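PDB 3EZ9: ParA from Salmonella enterica subsp. enterica serovar Newport str. SL317, which acts in DNA partition, probably as a Walker-type ATPase with a helix-turn-helix DNA-binding region that helps segregate plasmid DNA to daughter cells. Local coordinates for the interface of chains A and B. Coordinates in Å, arbitrary orientation; residue numbers count along the deposited sequence, not the author numbering. Chains: chain A/B, ParA.

The interface of chains A and B. Residues chain A 284-285, 288, 332, 335-336; chain B 17, 20-21, 24.
Helix 10-20 of chain B and the 3-10 turn 21-24 that follows it lie against two helices of chain A, 281-292 and 324-337. B:Leu20 does most of the work, burying 101 Å² against chain A. With CG anti to the backbone N (chi1 -171°), its side chain reaches between the two chain A helices and splits its methyls between them. CD2 turns to helix 281-292, meeting CD1 of A:Leu288 at 3.4 Å and CE2 of the A:Phe284 ring. CD1 turns to helix 324-337, lying 3.8 Å from CD2 of A:Leu332 and 3.9 Å from CG1 of A:Val336. The side chains of A:Phe284, A:Leu288 and A:Leu332 each run roughly perpendicular to that of B:Leu20.

A:Leu288 is itself flanked: its CD2 meets CB of B:Ala17, while its CB packs on CD2 of B:Leu21, the two leucines running antiparallel. The same B:Leu21 CD2 also lies 3.6 Å from ND1 of A:His285. SD of B:Met24 lies over one face of that imidazole, offset toward the rim, with CG 3.7 Å from CE1.

No polar bond crosses this patch, so fit between apolar groups carries it. Repeated by the two-fold, it packs the N-terminal helix of each subunit on helices 281-292 and 324-337 of the other, the first in the AAA-family region, and likely supports a ParA dimer.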
# COMPACT_ATOMS: atom_id res chain seq x y z
N PHE A 284 -2.44 -10.94 -8.49
CA PHE A 284 -3.70 -11.50 -8.95
C PHE A 284 -4.42 -12.20 -7.80
O PHE A 284 -5.65 -12.24 -7.77
CB PHE A 284 -3.43 -12.50 -10.07
CG PHE A 284 -4.67 -13.03 -10.72
CD1 PHE A 284 -5.39 -12.25 -11.62
CD2 PHE A 284 -5.12 -14.32 -10.45
CE1 PHE A 284 -6.54 -12.75 -12.24
CE2 PHE A 284 -6.26 -14.83 -11.07
CZ PHE A 284 -6.97 -14.04 -11.97
N HIS A 285 -3.67 -12.74 -6.85
CA HIS A 285 -4.28 -13.43 -5.71
C HIS A 285 -4.78 -12.44 -4.67
O HIS A 285 -5.75 -12.72 -3.98
CB HIS A 285 -3.30 -14.41 -5.07
CG HIS A 285 -3.22 -15.73 -5.78
ND1 HIS A 285 -4.30 -16.58 -5.91
CD2 HIS A 285 -2.19 -16.35 -6.41
CE1 HIS A 285 -3.94 -17.65 -6.58
NE2 HIS A 285 -2.66 -17.54 -6.89
N LEU A 288 -7.99 -11.26 -5.92
CA LEU A 288 -8.95 -12.35 -5.73
C LEU A 288 -9.43 -12.46 -4.29
O LEU A 288 -10.62 -12.67 -4.03
CB LEU A 288 -8.33 -13.68 -6.17
CG LEU A 288 -8.50 -14.00 -7.65
CD1 LEU A 288 -7.74 -15.26 -8.02
CD2 LEU A 288 -9.97 -14.18 -7.94
N LEU A 332 -7.59 -16.17 -16.89
CA LEU A 332 -8.18 -16.53 -15.60
C LEU A 332 -9.26 -15.53 -15.25
O LEU A 332 -10.34 -15.92 -14.79
CB LEU A 332 -7.11 -16.55 -14.51
CG LEU A 332 -6.22 -17.80 -14.48
CD1 LEU A 332 -5.14 -17.65 -13.40
CD2 LEU A 332 -7.10 -19.02 -14.22
N GLU A 335 -12.64 -16.21 -16.30
CA GLU A 335 -13.30 -17.21 -15.47
C GLU A 335 -14.10 -16.57 -14.33
O GLU A 335 -15.24 -16.95 -14.09
CB GLU A 335 -12.25 -18.17 -14.89
CG GLU A 335 -12.77 -19.55 -14.48
CD GLU A 335 -12.51 -20.60 -15.54
OE1 GLU A 335 -13.20 -20.59 -16.59
OE2 GLU A 335 -11.59 -21.44 -15.33
N VAL A 336 -13.49 -15.61 -13.64
CA VAL A 336 -14.14 -14.93 -12.52
C VAL A 336 -15.04 -13.75 -12.88
O VAL A 336 -16.15 -13.64 -12.38
CB VAL A 336 -13.13 -14.45 -11.46
CG1 VAL A 336 -12.55 -15.64 -10.74
CG2 VAL A 336 -12.03 -13.65 -12.11
N ALA B 17 -14.46 -16.12 -7.43
CA ALA B 17 -13.10 -15.77 -7.03
C ALA B 17 -12.56 -16.77 -6.00
O ALA B 17 -11.42 -17.23 -6.10
CB ALA B 17 -13.07 -14.37 -6.45
N LEU B 20 -11.75 -19.96 -7.62
CA LEU B 20 -10.49 -19.97 -8.36
C LEU B 20 -9.39 -19.87 -7.32
O LEU B 20 -8.24 -20.14 -7.60
CB LEU B 20 -10.38 -18.80 -9.34
CG LEU B 20 -9.20 -18.83 -10.34
CD1 LEU B 20 -9.61 -18.06 -11.55
CD2 LEU B 20 -7.93 -18.22 -9.76
N LEU B 21 -9.72 -19.48 -6.10
CA LEU B 21 -8.66 -19.43 -5.09
C LEU B 21 -8.33 -20.85 -4.75
O LEU B 21 -7.31 -21.11 -4.12
CB LEU B 21 -9.10 -18.69 -3.84
CG LEU B 21 -8.94 -17.20 -4.04
CD1 LEU B 21 -9.60 -16.51 -2.87
CD2 LEU B 21 -7.47 -16.85 -4.19
N MET B 24 -5.51 -22.48 -6.38
CA MET B 24 -4.25 -22.17 -5.70
C MET B 24 -3.23 -23.24 -5.34
O MET B 24 -2.07 -22.90 -5.18
CB MET B 24 -4.51 -21.34 -4.43
CG MET B 24 -3.40 -20.33 -4.13
SD MET B 24 -3.74 -19.23 -2.73
CE MET B 24 -2.40 -19.68 -1.54